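Local coordinates for putative thiosugar synthase (Amycolatopsis orientalis, PDB 4N6F), which probably makes a 2-thiosugar phosphate from a sugar phosphate, using sulphur delivered by a carrier protein, on a TIM barrel related to thiazole synthase ThiG, at residues A46-F51 against D76-I81; A206-A211 against L241-S246; M137-F142 against A156-L161. All blocks are in the same frame, centred on the assembly; numbering follows the deposited sequence.

Interaction 1. Residues A46-F51 against D76-I81; sequences AGADVF and DDFTWI
The beta-alpha-beta unit of strand 50-52, helix 60-70 and strand 79-83 in the TIM barrel closes here as its two strands pair in parallel. Three main-chain bonds alternate along the ladder: T79 N gives to D49 O (2.9 Å), F51 N to T79 O (2.8 Å) and I81 N to F51 O (3.0 Å). The first lies in the carbonyl plane; the other two donors sit above theirs. On the face toward helix 60-70, F51 has CG anti to its backbone N (chi1 176°) and points the same way as W80. The two rings form a T-shaped pair with planes at 72°: the F51 edge leads, and its CD2 stands 3.6 Å above the centre of the indole. W80 NE1 is held by L75 O. The F78 ring lies alongside the residues that lead into strand 50-52, CE2 3.3 Å from A48 O, while its CB meets F51 CB. V50 CG1 crosses I81 CG1 obliquely on the other face, at 3.9 Å. A water bonded to T79 OG1 also donates to D49 O (2.9 Å), so that carbonyl accepts two bonds. D49 OD2 accepts from R23 N and S24 N, and T79 OG1 also bonds R20, so the protein satisfies these oxygens where the ladder begins.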
ATOM      1  N   ALA A  46       5.537 -14.490   2.093  1.00 26.53           N
ATOM      2  CA  ALA A  46       4.179 -13.934   2.156  1.00 27.06           C
ATOM      3  C   ALA A  46       3.537 -14.014   3.559  1.00 27.00           C
ATOM      4  O   ALA A  46       2.566 -13.313   3.828  1.00 26.38           O
ATOM      5  CB  ALA A  46       3.281 -14.619   1.137  1.00 26.27           C
ATOM      6  N   GLY A  47       4.074 -14.858   4.445  1.00 27.34           N
ATOM      7  CA  GLY A  47       3.497 -15.051   5.786  1.00 26.58           C
ATOM      8  C   GLY A  47       2.183 -15.813   5.719  1.00 26.93           C
ATOM      9  O   GLY A  47       1.327 -15.682   6.595  1.00 27.60           O
ATOM     10  N   ALA A  48       2.038 -16.610   4.669  1.00 25.31           N
ATOM     11  CA  ALA A  48       0.827 -17.369   4.393  1.00 25.92           C
ATOM     12  C   ALA A  48       0.519 -18.446   5.432  1.00 25.29           C
ATOM     13  O   ALA A  48       1.426 -19.047   6.001  1.00 25.50           O
ATOM     14  CB  ALA A  48       0.954 -18.022   3.024  1.00 25.33           C
ATOM     15  N   ASP A  49      -0.767 -18.708   5.646  1.00 25.60           N
ATOM     16  CA  ASP A  49      -1.204 -19.821   6.507  1.00 25.48           C
ATOM     17  C   ASP A  49      -2.235 -20.740   5.850  1.00 24.79           C
ATOM     18  O   ASP A  49      -2.832 -21.585   6.519  1.00 24.88           O
ATOM     19  CB  ASP A  49      -1.729 -19.290   7.854  1.00 26.32           C
ATOM     20  CG  ASP A  49      -3.028 -18.480   7.727  1.00 27.42           C
ATOM     21  OD1 ASP A  49      -3.670 -18.462   6.648  1.00 27.05           O
ATOM     22  OD2 ASP A  49      -3.412 -17.852   8.737  1.00 26.94           O
ATOM     23  N   VAL A  50      -2.434 -20.585   4.542  1.00 24.30           N
ATOM     24  CA  VAL A  50      -3.315 -21.463   3.780  1.00 23.78           C
ATOM     25  C   VAL A  50      -2.480 -22.179   2.715  1.00 23.53           C
ATOM     26  O   VAL A  50      -1.728 -21.546   1.989  1.00 21.89           O
ATOM     27  CB  VAL A  50      -4.456 -20.668   3.110  1.00 23.98           C
ATOM     28  CG1 VAL A  50      -5.222 -21.529   2.116  1.00 24.06           C
ATOM     29  CG2 VAL A  50      -5.408 -20.124   4.165  1.00 24.54           C
ATOM     30  N   PHE A  51      -2.627 -23.495   2.629  1.00 23.97           N
ATOM     31  CA  PHE A  51      -1.904 -24.305   1.663  1.00 24.70           C
ATOM     32  C   PHE A  51      -2.904 -24.842   0.658  1.00 24.57           C
ATOM     33  O   PHE A  51      -3.695 -25.716   0.979  1.00 24.61           O
ATOM     34  CB  PHE A  51      -1.183 -25.450   2.386  1.00 25.52           C
ATOM     35  CG  PHE A  51      -0.472 -26.405   1.470  1.00 25.84           C
ATOM     36  CD1 PHE A  51       0.468 -25.948   0.562  1.00 26.22           C
ATOM     37  CD2 PHE A  51      -0.736 -27.773   1.524  1.00 27.23           C
ATOM     38  CE1 PHE A  51       1.126 -26.828  -0.288  1.00 26.74           C
ATOM     39  CE2 PHE A  51      -0.085 -28.658   0.672  1.00 27.48           C
ATOM     40  CZ  PHE A  51       0.853 -28.181  -0.235  1.00 26.61           C
ATOM     41  N   ASP A  76       2.055 -28.409   8.716  1.00 40.43           N
ATOM     42  CA  ASP A  76       1.130 -28.516   9.846  1.00 42.18           C
ATOM     43  C   ASP A  76       0.650 -27.154  10.354  1.00 40.26           C
ATOM     44  O   ASP A  76      -0.398 -27.069  10.972  1.00 42.87           O
ATOM     45  CB  ASP A  76       1.780 -29.283  11.008  1.00 44.17           C
ATOM     46  CG  ASP A  76       3.020 -28.581  11.559  1.00 46.80           C
ATOM     47  OD1 ASP A  76       4.089 -28.665  10.915  1.00 50.12           O
ATOM     48  OD2 ASP A  76       2.924 -27.936  12.626  1.00 48.59           O
ATOM     49  N   ASP A  77       1.425 -26.101  10.117  1.00 40.61           N
ATOM     50  CA  ASP A  77       1.007 -24.747  10.480  1.00 41.77           C
ATOM     51  C   ASP A  77      -0.042 -24.171   9.515  1.00 37.76           C
ATOM     52  O   ASP A  77      -0.579 -23.108   9.767  1.00 39.19           O
ATOM     53  CB  ASP A  77       2.216 -23.800  10.533  1.00 46.87           C
ATOM     54  CG  ASP A  77       3.142 -24.071  11.724  1.00 52.11           C
ATOM     55  OD1 ASP A  77       2.782 -24.878  12.614  1.00 54.30           O
ATOM     56  OD2 ASP A  77       4.235 -23.461  11.766  1.00 55.58           O
ATOM     57  N   PHE A  78      -0.326 -24.872   8.419  1.00 32.57           N
ATOM     58  CA  PHE A  78      -1.197 -24.354   7.375  1.00 29.92           C
ATOM     59  C   PHE A  78      -2.553 -25.030   7.437  1.00 28.33           C
ATOM     60  O   PHE A  78      -2.650 -26.206   7.789  1.00 27.98           O
ATOM     61  CB  PHE A  78      -0.582 -24.599   5.991  1.00 28.31           C
ATOM     62  CG  PHE A  78       0.636 -23.767   5.708  1.00 27.23           C
ATOM     63  CD1 PHE A  78       1.839 -24.022   6.353  1.00 27.13           C
ATOM     64  CD2 PHE A  78       0.588 -22.738   4.784  1.00 27.27           C
ATOM     65  CE1 PHE A  78       2.967 -23.261   6.090  1.00 26.29           C
ATOM     66  CE2 PHE A  78       1.713 -21.978   4.509  1.00 26.79           C
ATOM     67  CZ  PHE A  78       2.904 -22.236   5.171  1.00 26.67           C
ATOM     68  N   THR A  79      -3.598 -24.280   7.102  1.00 26.11           N
ATOM     69  CA  THR A  79      -4.881 -24.885   6.766  1.00 25.13           C
ATOM     70  C   THR A  79      -4.818 -25.352   5.320  1.00 24.87           C
ATOM     71  O   THR A  79      -4.483 -24.568   4.421  1.00 24.24           O
ATOM     72  CB  THR A  79      -6.034 -23.884   6.931  1.00 25.28           C
ATOM     73  OG1 THR A  79      -6.099 -23.466   8.295  1.00 24.66           O
ATOM     74  CG2 THR A  79      -7.365 -24.513   6.538  1.00 25.71           C
ATOM     75  N   TRP A  80      -5.135 -26.621   5.089  1.00 24.78           N
ATOM     76  CA  TRP A  80      -5.114 -27.182   3.736  1.00 26.12           C
ATOM     77  C   TRP A  80      -6.468 -27.011   3.083  1.00 25.51           C
ATOM     78  O   TRP A  80      -7.493 -27.340   3.674  1.00 25.01           O
ATOM     79  CB  TRP A  80      -4.760 -28.683   3.756  1.00 28.16           C
ATOM     80  CG  TRP A  80      -3.349 -28.992   4.176  1.00 28.96           C
ATOM     81  CD1 TRP A  80      -2.606 -28.334   5.104  1.00 29.37           C
ATOM     82  CD2 TRP A  80      -2.534 -30.066   3.695  1.00 29.89           C
ATOM     83  NE1 TRP A  80      -1.363 -28.918   5.222  1.00 30.65           N
ATOM     84  CE2 TRP A  80      -1.298 -29.986   4.366  1.00 30.68           C
ATOM     85  CE3 TRP A  80      -2.729 -31.084   2.758  1.00 31.77           C
ATOM     86  CZ2 TRP A  80      -0.257 -30.891   4.136  1.00 32.26           C
ATOM     87  CZ3 TRP A  80      -1.696 -31.985   2.528  1.00 32.89           C
ATOM     88  CH2 TRP A  80      -0.473 -31.878   3.214  1.00 31.89           C
ATOM     89  N   ILE A  81      -6.482 -26.501   1.859  1.00 25.22           N
ATOM     90  CA  ILE A  81      -7.735 -26.385   1.136  1.00 25.64           C
ATOM     91  C   ILE A  81      -7.565 -26.907  -0.283  1.00 25.94           C
ATOM     92  O   ILE A  81      -6.519 -26.728  -0.903  1.00 26.64           O
ATOM     93  CB  ILE A  81      -8.291 -24.931   1.148  1.00 25.78           C
ATOM     94  CG1 ILE A  81      -7.506 -23.989   0.229  1.00 26.11           C
ATOM     95  CG2 ILE A  81      -8.299 -24.381   2.570  1.00 25.85           C
ATOM     96  CD1 ILE A  81      -8.280 -22.728  -0.089  1.00 27.48           C
TER
HETATM   97  O   HOH W   1      -4.813 -21.323   8.625  1.00 32.83           O

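Interaction 2. Residues A206-A211 against L241-S246; sequences AMELGA and LLSYES
E208 sends its carboxylate out on an extended chain (chi2 -171°), and S243 turns OG anti to its backbone N (chi1 169°), so that the two tips meet beside the ends of helices 200-208 and 226-245. S243 OG donates to E208 OE2 over 2.7 Å, arriving from above the carboxylate plane. Y244, its CG likewise anti to the backbone N (chi1 -179°), lays its ring along the closing turn of the other helix. There G210, with positive phi, ends helix 200-208 in a Schellman motif, and its CA sits over one face of the tyrosine, 3.6 Å above the plane and offset toward the rim, in a CH-pi contact. Y244 CD1 comes 3.4 Å from E208 O and, nearer the backbone, Y244 CB lies 3.5 Å from M207 O. M207, bent at both chi2 and chi3, brings CE to 4.1 Å from L241 CB, crossing that leucine obliquely. S199 OG and R201 N, both of the second subunit, bond E208 OE1 and OE2 respectively. That amide lies in the first turn of the second subunit's helix 200-208, whose dipole would be expected to stabilise the negative charge of E208 where the subunits join.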
ATOM      1  N   ALA A 206      -6.916  -3.056  -1.939  1.00 25.28           N
ATOM      2  CA  ALA A 206      -7.965  -4.031  -1.647  1.00 24.79           C
ATOM      3  C   ALA A 206      -8.406  -3.949  -0.194  1.00 24.06           C
ATOM      4  O   ALA A 206      -9.594  -3.944   0.085  1.00 24.52           O
ATOM      5  CB  ALA A 206      -7.499  -5.438  -1.954  1.00 25.34           C
ATOM      6  N   MET A 207      -7.450  -3.867   0.720  1.00 23.31           N
ATOM      7  CA  MET A 207      -7.763  -3.822   2.142  1.00 24.95           C
ATOM      8  C   MET A 207      -8.495  -2.539   2.523  1.00 25.60           C
ATOM      9  O   MET A 207      -9.373  -2.556   3.402  1.00 25.23           O
ATOM     10  CB  MET A 207      -6.496  -3.962   2.980  1.00 25.31           C
ATOM     11  CG  MET A 207      -5.688  -5.216   2.683  1.00 26.42           C
ATOM     12  SD  MET A 207      -6.615  -6.747   2.848  1.00 26.57           S
ATOM     13  CE  MET A 207      -6.743  -6.858   4.619  1.00 27.18           C
ATOM     14  N   GLU A 208      -8.163  -1.437   1.849  1.00 26.39           N
ATOM     15  CA  GLU A 208      -8.834  -0.160   2.104  1.00 28.28           C
ATOM     16  C   GLU A 208     -10.265  -0.129   1.577  1.00 27.56           C
ATOM     17  O   GLU A 208     -11.030   0.741   1.952  1.00 29.79           O
ATOM     18  CB  GLU A 208      -8.017   1.015   1.563  1.00 27.99           C
ATOM     19  CG  GLU A 208      -6.725   1.193   2.341  1.00 29.09           C
ATOM     20  CD  GLU A 208      -5.960   2.459   2.007  1.00 31.05           C
ATOM     21  OE1 GLU A 208      -6.388   3.242   1.128  1.00 35.12           O
ATOM     22  OE2 GLU A 208      -4.915   2.674   2.642  1.00 30.98           O
ATOM     23  N   LEU A 209     -10.625  -1.084   0.724  1.00 27.09           N
ATOM     24  CA  LEU A 209     -12.020  -1.272   0.314  1.00 26.48           C
ATOM     25  C   LEU A 209     -12.812  -2.123   1.326  1.00 25.24           C
ATOM     26  O   LEU A 209     -14.013  -2.279   1.180  1.00 24.76           O
ATOM     27  CB  LEU A 209     -12.092  -1.953  -1.057  1.00 26.51           C
ATOM     28  CG  LEU A 209     -11.432  -1.238  -2.237  1.00 26.92           C
ATOM     29  CD1 LEU A 209     -11.612  -2.084  -3.480  1.00 27.18           C
ATOM     30  CD2 LEU A 209     -12.004   0.154  -2.445  1.00 27.63           C
ATOM     31  N   GLY A 210     -12.134  -2.667   2.332  1.00 23.60           N
ATOM     32  CA  GLY A 210     -12.756  -3.595   3.288  1.00 24.27           C
ATOM     33  C   GLY A 210     -12.518  -5.083   3.006  1.00 22.05           C
ATOM     34  O   GLY A 210     -13.084  -5.934   3.675  1.00 22.60           O
ATOM     35  N   ALA A 211     -11.702  -5.414   2.016  1.00 21.48           N
ATOM     36  CA  ALA A 211     -11.368  -6.828   1.776  1.00 22.08           C
ATOM     37  C   ALA A 211     -10.709  -7.406   3.033  1.00 21.77           C
ATOM     38  O   ALA A 211      -9.995  -6.698   3.747  1.00 21.63           O
ATOM     39  CB  ALA A 211     -10.454  -6.989   0.578  1.00 21.86           C
ATOM     40  N   LEU A 241      -4.819  -2.885   6.085  1.00 26.51           N
ATOM     41  CA  LEU A 241      -5.757  -3.232   7.138  1.00 26.95           C
ATOM     42  C   LEU A 241      -5.762  -2.129   8.192  1.00 28.67           C
ATOM     43  O   LEU A 241      -6.818  -1.578   8.513  1.00 28.08           O
ATOM     44  CB  LEU A 241      -5.382  -4.578   7.754  1.00 27.15           C
ATOM     45  CG  LEU A 241      -6.256  -5.081   8.905  1.00 27.29           C
ATOM     46  CD1 LEU A 241      -7.633  -5.478   8.392  1.00 27.10           C
ATOM     47  CD2 LEU A 241      -5.589  -6.249   9.621  1.00 27.19           C
ATOM     48  N   LEU A 242      -4.579  -1.784   8.701  1.00 28.75           N
ATOM     49  CA  LEU A 242      -4.472  -0.753   9.726  1.00 30.50           C
ATOM     50  C   LEU A 242      -5.028   0.574   9.261  1.00 30.13           C
ATOM     51  O   LEU A 242      -5.669   1.280  10.040  1.00 29.20           O
ATOM     52  CB  LEU A 242      -3.028  -0.574  10.187  1.00 33.52           C
ATOM     53  CG  LEU A 242      -2.461  -1.762  10.958  1.00 36.33           C
ATOM     54  CD1 LEU A 242      -1.012  -1.492  11.337  1.00 38.63           C
ATOM     55  CD2 LEU A 242      -3.306  -2.045  12.193  1.00 38.90           C
ATOM     56  N   SER A 243      -4.792   0.892   7.990  1.00 28.30           N
ATOM     57  CA  SER A 243      -5.286   2.113   7.383  1.00 28.05           C
ATOM     58  C   SER A 243      -6.811   2.078   7.289  1.00 27.95           C
ATOM     59  O   SER A 243      -7.481   3.055   7.623  1.00 28.85           O
ATOM     60  CB  SER A 243      -4.641   2.299   5.996  1.00 28.03           C
ATOM     61  OG  SER A 243      -5.255   3.320   5.242  1.00 26.75           O
ATOM     62  N   TYR A 244      -7.366   0.965   6.825  1.00 27.82           N
ATOM     63  CA  TYR A 244      -8.823   0.811   6.810  1.00 28.67           C
ATOM     64  C   TYR A 244      -9.382   0.996   8.227  1.00 28.79           C
ATOM     65  O   TYR A 244     -10.297   1.767   8.435  1.00 27.61           O
ATOM     66  CB  TYR A 244      -9.220  -0.559   6.271  1.00 28.58           C
ATOM     67  CG  TYR A 244     -10.714  -0.799   6.193  1.00 28.12           C
ATOM     68  CD1 TYR A 244     -11.485  -0.170   5.229  1.00 29.41           C
ATOM     69  CD2 TYR A 244     -11.343  -1.671   7.063  1.00 30.01           C
ATOM     70  CE1 TYR A 244     -12.842  -0.397   5.133  1.00 30.74           C
ATOM     71  CE2 TYR A 244     -12.713  -1.910   6.978  1.00 31.65           C
ATOM     72  CZ  TYR A 244     -13.452  -1.278   6.006  1.00 31.45           C
ATOM     73  OH  TYR A 244     -14.811  -1.504   5.907  1.00 34.68           O
ATOM     74  N   GLU A 245      -8.794   0.307   9.193  1.00 31.61           N
ATOM     75  CA  GLU A 245      -9.261   0.370  10.580  1.00 34.89           C
ATOM     76  C   GLU A 245      -9.076   1.748  11.229  1.00 34.29           C
ATOM     77  O   GLU A 245      -9.758   2.063  12.201  1.00 32.18           O
ATOM     78  CB  GLU A 245      -8.588  -0.718  11.418  1.00 38.33           C
ATOM     79  CG  GLU A 245      -9.005  -2.123  11.009  1.00 43.64           C
ATOM     80  CD  GLU A 245      -8.505  -3.191  11.969  1.00 51.45           C
ATOM     81  OE1 GLU A 245      -7.335  -3.108  12.414  1.00 56.29           O
ATOM     82  OE2 GLU A 245      -9.283  -4.123  12.277  1.00 59.15           O
ATOM     83  N   SER A 246      -8.170   2.568  10.688  1.00 33.87           N
ATOM     84  CA  SER A 246      -7.911   3.905  11.233  1.00 33.50           C
ATOM     85  C   SER A 246      -8.973   4.902  10.799  1.00 33.96           C
ATOM     86  O   SER A 246      -8.975   6.036  11.282  1.00 35.80           O
ATOM     87  CB  SER A 246      -6.530   4.424  10.795  1.00 34.15           C
ATOM     88  OG  SER A 246      -6.589   5.063   9.521  1.00 32.75           O
TER

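Interaction 3. Residues M137-F142 against A156-L161; sequences MELLPF and AGCAAL
Direct hydrogen bonding between strand 138-143 and the segment leading into strand 161-164 rests on A159 N, which gives to L139 O over 2.9 Å, in the carbonyl plane but bent (144° at the hydrogen). A water adds a second link: it accepts from L139 N, 2.9 Å away, and donates to E138 OE2 and to G157 O, the carbonyl of the glycine that follows helix 147-156 with positive phi in a Schellman motif. The bend of E138 at chi2 folds its carboxylate back to this water. Carbon-oxygen contacts centre on A160 O. L140 CA points a nearly straight CA-H at it (3.5 Å, 166°), and P141 CD lies 3.2 Å from the same oxygen, the proline ring having no N-H to offer. Apolar packing divides between the two faces of the strand: C158 SG lies against P141 CG at 3.8 Å and reaches L139 CB, while on the opposite face L140 CD2 touches A160 CB at 4.0 Å. L139 packs on helix 122-134, and P141, C158 and L161 share L153 of helix 147-156. The strand's other edge bonds strand 108-111, and further along it F142 touches the bound fructose-6-phosphate, so the strand leads from this contact to the ligand pocket.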
ATOM      1  N   MET A 137     -19.933 -29.308   2.096  1.00 37.02           N
ATOM      2  CA  MET A 137     -18.624 -28.735   1.779  1.00 36.69           C
ATOM      3  C   MET A 137     -18.583 -27.246   2.147  1.00 32.74           C
ATOM      4  O   MET A 137     -19.593 -26.539   2.070  1.00 30.07           O
ATOM      5  CB  MET A 137     -18.276 -28.921   0.306  1.00 39.20           C
ATOM      6  CG  MET A 137     -18.034 -30.368  -0.082  1.00 44.65           C
ATOM      7  SD  MET A 137     -16.785 -30.547  -1.366  1.00 51.10           S
ATOM      8  CE  MET A 137     -15.297 -30.476  -0.376  1.00 49.83           C
ATOM      9  N   GLU A 138     -17.406 -26.784   2.545  1.00 30.29           N
ATOM     10  CA  GLU A 138     -17.192 -25.383   2.884  1.00 28.02           C
ATOM     11  C   GLU A 138     -16.517 -24.716   1.698  1.00 26.78           C
ATOM     12  O   GLU A 138     -15.487 -25.191   1.231  1.00 27.09           O
ATOM     13  CB  GLU A 138     -16.346 -25.275   4.147  1.00 28.75           C
ATOM     14  CG  GLU A 138     -17.051 -25.776   5.414  1.00 29.14           C
ATOM     15  CD  GLU A 138     -18.025 -24.768   6.031  1.00 31.70           C
ATOM     16  OE1 GLU A 138     -18.732 -25.157   6.986  1.00 34.87           O
ATOM     17  OE2 GLU A 138     -18.085 -23.585   5.601  1.00 31.82           O
ATOM     18  N   LEU A 139     -17.092 -23.615   1.210  1.00 25.33           N
ATOM     19  CA  LEU A 139     -16.744 -23.090  -0.108  1.00 24.30           C
ATOM     20  C   LEU A 139     -16.243 -21.667  -0.107  1.00 23.44           C
ATOM     21  O   LEU A 139     -16.783 -20.811   0.588  1.00 23.15           O
ATOM     22  CB  LEU A 139     -17.948 -23.166  -1.050  1.00 25.27           C
ATOM     23  CG  LEU A 139     -18.584 -24.542  -1.218  1.00 25.78           C
ATOM     24  CD1 LEU A 139     -19.776 -24.413  -2.145  1.00 26.88           C
ATOM     25  CD2 LEU A 139     -17.596 -25.559  -1.771  1.00 26.33           C
ATOM     26  N   LEU A 140     -15.212 -21.440  -0.923  1.00 22.72           N
ATOM     27  CA  LEU A 140     -14.710 -20.128  -1.266  1.00 22.31           C
ATOM     28  C   LEU A 140     -14.764 -19.996  -2.794  1.00 22.41           C
ATOM     29  O   LEU A 140     -13.779 -20.291  -3.492  1.00 21.18           O
ATOM     30  CB  LEU A 140     -13.282 -19.942  -0.746  1.00 22.64           C
ATOM     31  CG  LEU A 140     -13.103 -19.851   0.778  1.00 23.18           C
ATOM     32  CD1 LEU A 140     -12.990 -21.212   1.429  1.00 23.68           C
ATOM     33  CD2 LEU A 140     -11.859 -19.046   1.117  1.00 24.04           C
ATOM     34  N   PRO A 141     -15.927 -19.565  -3.319  1.00 22.92           N
ATOM     35  CA  PRO A 141     -16.107 -19.375  -4.752  1.00 23.21           C
ATOM     36  C   PRO A 141     -15.531 -18.064  -5.277  1.00 23.81           C
ATOM     37  O   PRO A 141     -15.384 -17.100  -4.529  1.00 24.70           O
ATOM     38  CB  PRO A 141     -17.629 -19.421  -4.934  1.00 23.63           C
ATOM     39  CG  PRO A 141     -18.203 -19.079  -3.603  1.00 23.94           C
ATOM     40  CD  PRO A 141     -17.183 -19.378  -2.562  1.00 23.22           C
ATOM     41  N   PHE A 142     -15.221 -18.055  -6.570  1.00 23.87           N
ATOM     42  CA  PHE A 142     -14.657 -16.905  -7.270  1.00 24.38           C
ATOM     43  C   PHE A 142     -15.738 -16.380  -8.206  1.00 25.32           C
ATOM     44  O   PHE A 142     -16.328 -17.156  -8.971  1.00 25.78           O
ATOM     45  CB  PHE A 142     -13.434 -17.374  -8.067  1.00 24.60           C
ATOM     46  CG  PHE A 142     -12.559 -16.271  -8.614  1.00 24.36           C
ATOM     47  CD1 PHE A 142     -12.486 -15.023  -8.022  1.00 25.15           C
ATOM     48  CD2 PHE A 142     -11.747 -16.526  -9.703  1.00 24.79           C
ATOM     49  CE1 PHE A 142     -11.654 -14.038  -8.538  1.00 25.95           C
ATOM     50  CE2 PHE A 142     -10.914 -15.545 -10.230  1.00 25.68           C
ATOM     51  CZ  PHE A 142     -10.864 -14.298  -9.645  1.00 25.71           C
ATOM     52  N   ALA A 156     -26.553 -19.402   0.288  1.00 25.68           N
ATOM     53  CA  ALA A 156     -26.154 -20.821   0.232  1.00 26.22           C
ATOM     54  C   ALA A 156     -25.201 -21.234   1.356  1.00 25.51           C
ATOM     55  O   ALA A 156     -25.049 -22.417   1.637  1.00 27.38           O
ATOM     56  CB  ALA A 156     -25.539 -21.151  -1.123  1.00 25.42           C
ATOM     57  N   GLY A 157     -24.574 -20.257   2.004  1.00 24.98           N
ATOM     58  CA  GLY A 157     -23.754 -20.507   3.186  1.00 24.50           C
ATOM     59  C   GLY A 157     -22.279 -20.650   2.857  1.00 24.02           C
ATOM     60  O   GLY A 157     -21.551 -21.320   3.573  1.00 23.34           O
ATOM     61  N   CYS A 158     -21.829 -20.008   1.778  1.00 23.81           N
ATOM     62  CA  CYS A 158     -20.410 -19.979   1.461  1.00 24.38           C
ATOM     63  C   CYS A 158     -19.617 -19.311   2.593  1.00 23.48           C
ATOM     64  O   CYS A 158     -20.129 -18.423   3.274  1.00 22.32           O
ATOM     65  CB  CYS A 158     -20.186 -19.317   0.107  1.00 26.24           C
ATOM     66  SG  CYS A 158     -20.850 -20.338  -1.255  1.00 29.11           S
ATOM     67  N   ALA A 159     -18.385 -19.776   2.815  1.00 22.66           N
ATOM     68  CA  ALA A 159     -17.562 -19.295   3.925  1.00 22.62           C
ATOM     69  C   ALA A 159     -17.010 -17.897   3.652  1.00 22.48           C
ATOM     70  O   ALA A 159     -16.966 -17.050   4.539  1.00 23.48           O
ATOM     71  CB  ALA A 159     -16.419 -20.269   4.190  1.00 23.41           C
ATOM     72  N   ALA A 160     -16.579 -17.675   2.419  1.00 21.72           N
ATOM     73  CA  ALA A 160     -15.982 -16.417   1.999  1.00 21.24           C
ATOM     74  C   ALA A 160     -16.146 -16.313   0.489  1.00 22.02           C
ATOM     75  O   ALA A 160     -16.401 -17.317  -0.182  1.00 22.39           O
ATOM     76  CB  ALA A 160     -14.508 -16.371   2.368  1.00 21.19           C
ATOM     77  N   LEU A 161     -16.015 -15.096  -0.026  1.00 22.73           N
ATOM     78  CA  LEU A 161     -16.189 -14.806  -1.444  1.00 24.67           C
ATOM     79  C   LEU A 161     -14.907 -14.277  -2.018  1.00 23.77           C
ATOM     80  O   LEU A 161     -14.368 -13.301  -1.518  1.00 24.68           O
ATOM     81  CB  LEU A 161     -17.228 -13.701  -1.634  1.00 27.10           C
ATOM     82  CG  LEU A 161     -18.560 -14.034  -2.263  1.00 30.11           C
ATOM     83  CD1 LEU A 161     -19.299 -12.734  -2.537  1.00 29.67           C
ATOM     84  CD2 LEU A 161     -18.364 -14.820  -3.557  1.00 31.99           C
TER
HETATM   85  O   HOH W   2     -19.164 -22.836   3.033  1.00 25.80           O

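Overall arrangement
Along the chain the contacts follow one another as interaction 1, interaction 3 and interaction 2, without overlap. Interactions 1 and 3 both belong to the parallel sheet of the barrel: strand 108-111 stands between strand 79-83 of the one and strand 138-143 of the other. Their centres are 18 Å apart, and their nearest atoms about 5 Å. Interaction 2 lies in the outer helical layer, its centre 22 Å from each of the others, where helices 200-208 and 226-245 meet the second subunit. Each of interactions 1 and 3 thus joins a strand to the next one along the chain in the barrel that holds fructose-6-phosphate, whereas interaction 2 ties the end of the barrel sequence into the dimer.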